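Local coordinates for protein nucleoside phosphorylase, putative (PDB 3BJE) that catalyses the phosphorolysis of uridine to uracil and ribose 1-phosphate, working as a homodimer whose active sites are completed across the subunit interface, at residues D23-I26 / T32-L35; H73-F78 / V97-I102. All coordinates share one frame; numbering follows the deposited sequence.

Contact 1. Residues D23-I26 / T32-L35; sequences DLPI and TLHL. With R1P (1-O-phosphono-alpha-D-ribofuranose), chain E.
In the N-terminal loop that precedes strand 45-49, the chain doubles back so that Pro25 and Ile26 lie beside Leu33 and Thr32, two irregular segments held by apolar packing and one bridging water. Pro25 puts CG of its ring 4.0 Å from CD2 of Leu33, the two side chains crossing at a slant. The CB of Leu33 points toward residues 23-26, and with its CG anti to the backbone N (chi1 -172°) the CD2 branch reaches the ring. The second touch is between neighbours pointing the same way: CD1 of Ile26 lies alongside the methyl CG2 of Thr32, 3.8 Å apart. The CB of Ile26 points away from residues 32-35, and the CG1 branch, beside the backbone N (chi1 -55°), swings CD1 back to Thr32. Water 1 spans the backbones, donating to Pro25 O at 2.8 Å and accepting from Leu33 N at 2.9 Å, so it serves two main-chain groups that do not bond each other directly. Thr32 spends its hydroxyl within its own segment: OG1 donates to Leu35 O at 2.6 Å, in the plane of that carbonyl, closing a bend from Thr32 to Leu35. His34 stands on this bend, its ND1 bonded to Glu106 on helix 97-112, while Glu106 also takes the N-H of Leu35. Held in this way, the imidazole presents NE2 edge-on to O5 of the ribose 1-phosphate, 2.7 Å away in the ring plane and nearly straight at 167°. Phe250 of the second subunit meets the ring edge-to-face, and that subunit supplies further hydrogen bonds to the sugar phosphate, among them those of its Thr148 and Glu294. A histidine lent across the dimer interface to the 5'-hydroxyl of the ribose is characteristic of the uridine phosphorylase active site.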
loop_
_atom_site.group_PDB
_atom_site.type_symbol
_atom_site.label_atom_id
_atom_site.label_comp_id
_atom_site.label_asym_id
_atom_site.label_seq_id
_atom_site.Cartn_x
_atom_site.Cartn_y
_atom_site.Cartn_z
ATOM N N ASP A 23 9.143 -15.941 9.292
ATOM C CA ASP A 23 7.956 -16.136 8.400
ATOM C C ASP A 23 6.715 -15.488 8.991
ATOM O O ASP A 23 5.931 -14.885 8.282
ATOM C CB ASP A 23 7.650 -17.620 8.191
ATOM C CG ASP A 23 8.631 -18.316 7.256
ATOM O OD1 ASP A 23 8.782 -17.902 6.089
ATOM O OD2 ASP A 23 9.219 -19.331 7.685
ATOM N N LEU A 24 6.509 -15.656 10.286
ATOM C CA LEU A 24 5.323 -15.112 10.931
ATOM C C LEU A 24 5.702 -14.645 12.330
ATOM O O LEU A 24 5.543 -15.386 13.302
ATOM C CB LEU A 24 4.236 -16.179 10.974
ATOM C CG LEU A 24 2.873 -15.789 11.524
ATOM C CD1 LEU A 24 2.277 -14.597 10.790
ATOM C CD2 LEU A 24 1.969 -17.007 11.419
ATOM N N PRO A 25 6.231 -13.416 12.432
ATOM C CA PRO A 25 6.679 -12.884 13.722
ATOM C C PRO A 25 5.531 -12.699 14.717
ATOM O O PRO A 25 4.568 -11.991 14.422
ATOM C CB PRO A 25 7.308 -11.530 13.352
ATOM C CG PRO A 25 7.540 -11.586 11.881
ATOM C CD PRO A 25 6.454 -12.456 11.335
ATOM N N ILE A 26 5.635 -13.348 15.878
ATOM C CA ILE A 26 4.638 -13.210 16.944
ATOM C C ILE A 26 5.315 -12.677 18.193
ATOM O O ILE A 26 6.331 -13.211 18.628
ATOM C CB ILE A 26 3.979 -14.551 17.311
ATOM C CG1 ILE A 26 3.376 -15.223 16.078
ATOM C CG2 ILE A 26 2.884 -14.330 18.366
ATOM C CD1 ILE A 26 2.318 -14.404 15.401
ATOM N N THR A 32 0.431 -10.317 16.537
ATOM C CA THR A 32 1.053 -10.251 15.228
ATOM C C THR A 32 1.803 -8.910 15.061
ATOM O O THR A 32 1.735 -8.017 15.933
ATOM C CB THR A 32 0.016 -10.501 14.110
ATOM O OG1 THR A 32 -1.250 -9.905 14.433
ATOM C CG2 THR A 32 -0.187 -11.995 13.934
ATOM N N LEU A 33 2.549 -8.784 13.969
ATOM C CA LEU A 33 3.518 -7.703 13.808
ATOM C C LEU A 33 2.930 -6.324 13.528
ATOM O O LEU A 33 3.436 -5.323 14.048
ATOM C CB LEU A 33 4.494 -8.061 12.698
ATOM C CG LEU A 33 5.701 -7.177 12.479
ATOM C CD1 LEU A 33 6.528 -7.040 13.769
ATOM C CD2 LEU A 33 6.554 -7.774 11.360
ATOM N N HIS A 34 1.898 -6.264 12.705
ATOM C CA HIS A 34 1.299 -4.983 12.294
ATOM C C HIS A 34 -0.030 -4.743 12.976
ATOM O O HIS A 34 -0.256 -3.692 13.570
ATOM C CB HIS A 34 1.132 -4.934 10.763
ATOM C CG HIS A 34 2.428 -5.074 10.026
ATOM N ND1 HIS A 34 2.960 -6.290 9.660
ATOM C CD2 HIS A 34 3.305 -4.136 9.596
ATOM C CE1 HIS A 34 4.132 -6.094 9.072
ATOM N NE2 HIS A 34 4.351 -4.791 9.005
ATOM N N LEU A 35 -0.910 -5.729 12.866
ATOM C CA LEU A 35 -2.165 -5.771 13.602
ATOM C C LEU A 35 -1.862 -6.259 15.019
ATOM O O LEU A 35 -1.479 -7.415 15.223
ATOM C CB LEU A 35 -3.145 -6.701 12.891
ATOM C CG LEU A 35 -4.430 -7.026 13.640
ATOM C CD1 LEU A 35 -5.336 -5.769 13.841
ATOM C CD2 LEU A 35 -5.150 -8.158 12.911
HETATM C C5 R1P E . 6.605 -3.259 6.841
HETATM O O5 R1P E . 6.658 -3.586 8.232
HETATM C C4 R1P E . 6.991 -1.796 6.652
HETATM O O4 R1P E . 8.286 -1.511 7.207
HETATM C C1 R1P E . 9.219 -1.070 6.217
HETATM C C2 R1P E . 8.580 -1.587 4.920
HETATM O O2 R1P E . 9.084 -0.961 3.724
HETATM C C3 R1P E . 7.086 -1.405 5.186
HETATM O O3 R1P E . 6.661 -0.042 5.034
HETATM O O1 R1P E . 9.509 0.368 6.279
HETATM P P R1P E . 9.058 1.438 7.417
HETATM O O1P R1P E . 7.526 1.392 7.203
HETATM O O2P R1P E . 9.658 2.774 7.012
HETATM O O3P R1P E . 9.578 0.875 8.702
HETATM O O HOH W 1 2.756 -11.222 12.426
#

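Contact 2. Residues H73-F78 / V97-I102; sequences HREIRF and VDNIEI. With CA (calcium ion), chain G; R1P (1-O-phosphono-alpha-D-ribofuranose), chain E.
Glu75 and Asn99 make the direct polar contact between the turn before strand 76-83 and the start of helix 97-112: Asn99 ND2 donates to Glu75 OE2 at 3.0 Å and 153°. The acceptor lies in the amide plane, whereas the nitrogen approaches from above the carboxylate, 44° out of its plane. Glu75 CG lies between its backbone N and carbonyl carbon and the chain bends at chi2, bringing the carboxylate plane 46° from that of the amide. The stronger partner of ND2 is Thr93 O; together with the calcium on OD1 it fixes the flip of Asn99.

Metal coordination uses the other end of that amide. Asn99 OD1 binds the calcium ion at 2.4 Å, and Asp98 grips it unevenly, through OD1 at 2.4 Å and OD2 at 2.8 Å. The ion probably draws charge from the amide and strengthens ND2 as a donor. Met95 O and the matching residues of the second subunit also bind this calcium.

Hydrogen bonding to the phosphate belongs to the tip of the hairpin, where the type II' turn from His73 to Ile76 raises Arg74. Its extended chain carries NH1 to O1P and NH2 to O3P of the ribose 1-phosphate, each at 3.1 Å, with the phosphorus at the guanidinium edge. Arg54 and Arg145 of the second subunit also bond this ligand, a shared arginine pocket characteristic of the phosphate site in uridine phosphorylases.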
loop_
_atom_site.group_PDB
_atom_site.type_symbol
_atom_site.label_atom_id
_atom_site.label_comp_id
_atom_site.label_asym_id
_atom_site.label_seq_id
_atom_site.Cartn_x
_atom_site.Cartn_y
_atom_site.Cartn_z
ATOM N N HIS A 73 -1.704 0.886 16.139
ATOM C CA HIS A 73 -0.296 0.769 15.723
ATOM C C HIS A 73 -0.121 1.044 14.226
ATOM O O HIS A 73 -0.813 0.440 13.435
ATOM C CB HIS A 73 0.199 -0.649 16.023
ATOM C CG HIS A 73 1.590 -0.911 15.557
ATOM N ND1 HIS A 73 2.683 -0.259 16.085
ATOM C CD2 HIS A 73 2.072 -1.744 14.607
ATOM C CE1 HIS A 73 3.778 -0.682 15.483
ATOM N NE2 HIS A 73 3.435 -1.584 14.580
ATOM N N ARG A 74 0.836 1.905 13.828
ATOM C CA ARG A 74 0.978 2.321 12.429
ATOM C C ARG A 74 -0.419 2.742 11.873
ATOM O O ARG A 74 -1.195 3.390 12.574
ATOM C CB ARG A 74 1.606 1.202 11.587
ATOM C CG ARG A 74 3.110 1.036 11.710
ATOM C CD ARG A 74 3.512 -0.297 11.032
ATOM N NE ARG A 74 4.956 -0.557 11.013
ATOM C CZ ARG A 74 5.809 0.029 10.181
ATOM N NH1 ARG A 74 5.373 0.933 9.320
ATOM N NH2 ARG A 74 7.110 -0.280 10.226
ATOM N N GLU A 75 -0.763 2.373 10.642
ATOM C CA GLU A 75 -2.103 2.722 10.140
ATOM C C GLU A 75 -3.183 1.732 10.668
ATOM O O GLU A 75 -4.365 1.835 10.318
ATOM C CB GLU A 75 -2.106 2.864 8.597
ATOM C CG GLU A 75 -1.585 1.694 7.702
ATOM C CD GLU A 75 -0.217 2.006 7.078
ATOM O OE1 GLU A 75 0.660 2.174 7.968
ATOM O OE2 GLU A 75 -0.034 2.137 5.778
ATOM N N ILE A 76 -2.781 0.817 11.554
ATOM C CA ILE A 76 -3.565 -0.390 11.835
ATOM C C ILE A 76 -4.197 -0.305 13.231
ATOM O O ILE A 76 -3.533 -0.479 14.239
ATOM C CB ILE A 76 -2.688 -1.659 11.714
ATOM C CG1 ILE A 76 -1.851 -1.639 10.419
ATOM C CG2 ILE A 76 -3.550 -2.931 11.781
ATOM C CD1 ILE A 76 -2.658 -1.493 9.173
ATOM N N ARG A 77 -5.497 -0.009 13.260
ATOM C CA ARG A 77 -6.263 0.122 14.501
ATOM C C ARG A 77 -7.341 -0.944 14.537
ATOM O O ARG A 77 -7.881 -1.300 13.496
ATOM C CB ARG A 77 -6.921 1.491 14.587
ATOM C CG ARG A 77 -5.992 2.660 14.483
ATOM C CD ARG A 77 -6.787 3.955 14.688
ATOM N NE ARG A 77 -7.461 3.938 15.986
ATOM C CZ ARG A 77 -8.525 4.660 16.329
ATOM N NH1 ARG A 77 -9.115 5.495 15.479
ATOM N NH2 ARG A 77 -9.007 4.526 17.553
ATOM N N PHE A 78 -7.669 -1.448 15.720
ATOM C CA PHE A 78 -8.824 -2.325 15.859
ATOM C C PHE A 78 -9.619 -2.024 17.120
ATOM O O PHE A 78 -9.124 -1.444 18.097
ATOM C CB PHE A 78 -8.434 -3.809 15.808
ATOM C CG PHE A 78 -8.097 -4.397 17.144
ATOM C CD1 PHE A 78 -9.062 -5.041 17.899
ATOM C CD2 PHE A 78 -6.798 -4.303 17.649
ATOM C CE1 PHE A 78 -8.762 -5.566 19.125
ATOM C CE2 PHE A 78 -6.488 -4.831 18.888
ATOM C CZ PHE A 78 -7.467 -5.454 19.629
ATOM N N VAL A 97 -3.751 -2.895 -1.464
ATOM C CA VAL A 97 -3.785 -4.354 -1.468
ATOM C C VAL A 97 -2.588 -4.981 -0.754
ATOM O O VAL A 97 -2.667 -6.092 -0.240
ATOM C CB VAL A 97 -3.883 -4.932 -2.908
ATOM C CG1 VAL A 97 -5.291 -4.681 -3.503
ATOM C CG2 VAL A 97 -2.755 -4.400 -3.809
ATOM N N ASP A 98 -1.487 -4.240 -0.721
ATOM C CA ASP A 98 -0.316 -4.658 0.025
ATOM C C ASP A 98 -0.613 -4.660 1.518
ATOM O O ASP A 98 -0.249 -5.598 2.233
ATOM C CB ASP A 98 0.881 -3.761 -0.306
ATOM C CG ASP A 98 0.655 -2.303 0.008
ATOM O OD1 ASP A 98 -0.459 -1.766 -0.158
ATOM O OD2 ASP A 98 1.622 -1.635 0.369
ATOM N N ASN A 99 -1.307 -3.622 1.978
ATOM C CA ASN A 99 -1.769 -3.541 3.377
ATOM C C ASN A 99 -2.751 -4.664 3.698
ATOM O O ASN A 99 -2.742 -5.247 4.794
ATOM C CB ASN A 99 -2.402 -2.183 3.651
ATOM C CG ASN A 99 -1.378 -1.055 3.686
ATOM O OD1 ASN A 99 -0.549 -0.896 2.768
ATOM N ND2 ASN A 99 -1.429 -0.265 4.758
ATOM N N ILE A 100 -3.620 -4.964 2.731
ATOM C CA ILE A 100 -4.553 -6.080 2.864
ATOM C C ILE A 100 -3.797 -7.400 3.037
ATOM O O ILE A 100 -4.146 -8.227 3.891
ATOM C CB ILE A 100 -5.548 -6.153 1.648
ATOM C CG1 ILE A 100 -6.490 -4.932 1.585
ATOM C CG2 ILE A 100 -6.347 -7.461 1.707
ATOM C CD1 ILE A 100 -7.260 -4.626 2.864
ATOM N N GLU A 101 -2.772 -7.596 2.218
ATOM C CA GLU A 101 -1.984 -8.825 2.264
ATOM C C GLU A 101 -1.405 -8.981 3.682
ATOM O O GLU A 101 -1.447 -10.062 4.268
ATOM C CB GLU A 101 -0.888 -8.787 1.194
ATOM C CG GLU A 101 -0.145 -10.127 0.986
ATOM C CD GLU A 101 1.246 -10.229 1.630
ATOM O OE1 GLU A 101 1.587 -9.363 2.494
ATOM O OE2 GLU A 101 1.991 -11.173 1.286
ATOM N N ILE A 102 -0.902 -7.885 4.241
ATOM C CA ILE A 102 -0.392 -7.916 5.607
ATOM C C ILE A 102 -1.480 -8.326 6.600
ATOM O O ILE A 102 -1.335 -9.264 7.386
ATOM C CB ILE A 102 0.176 -6.548 5.990
ATOM C CG1 ILE A 102 1.504 -6.325 5.260
ATOM C CG2 ILE A 102 0.389 -6.461 7.520
ATOM C CD1 ILE A 102 2.028 -4.900 5.348
HETATM CA CA CA G . -0.163 0.454 0.780
HETATM C C5 R1P E . 6.605 -3.259 6.841
HETATM O O5 R1P E . 6.658 -3.586 8.232
HETATM C C4 R1P E . 6.991 -1.796 6.652
HETATM O O4 R1P E . 8.286 -1.511 7.207
HETATM C C1 R1P E . 9.219 -1.070 6.217
HETATM C C2 R1P E . 8.580 -1.587 4.920
HETATM O O2 R1P E . 9.084 -0.961 3.724
HETATM C C3 R1P E . 7.086 -1.405 5.186
HETATM O O3 R1P E . 6.661 -0.042 5.034
HETATM O O1 R1P E . 9.509 0.368 6.279
HETATM P P R1P E . 9.058 1.438 7.417
HETATM O O1P R1P E . 7.526 1.392 7.203
HETATM O O2P R1P E . 9.658 2.774 7.012
HETATM O O3P R1P E . 9.578 0.875 8.702
#

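Contact 2 is buried nearer the centre of the chain, whereas contact 1 is a partly buried loop pairing near the N-terminus. Their chemistry follows: contact 1 relies on small apolar touches and a water, contact 2 on an amide-carboxylate bond beside a metal. The two abut, His34 packing against His73, Ile76 and Ile102, and Leu35 lying on Ile76. Helix 97-112 serves both, since its Glu106 holds His34 while its first turn binds calcium. Both also lean on the second subunit and reach the same ribose 1-phosphate from different ends, residues 32-35 at the sugar hydroxyl and residues 73-78 at the phosphate.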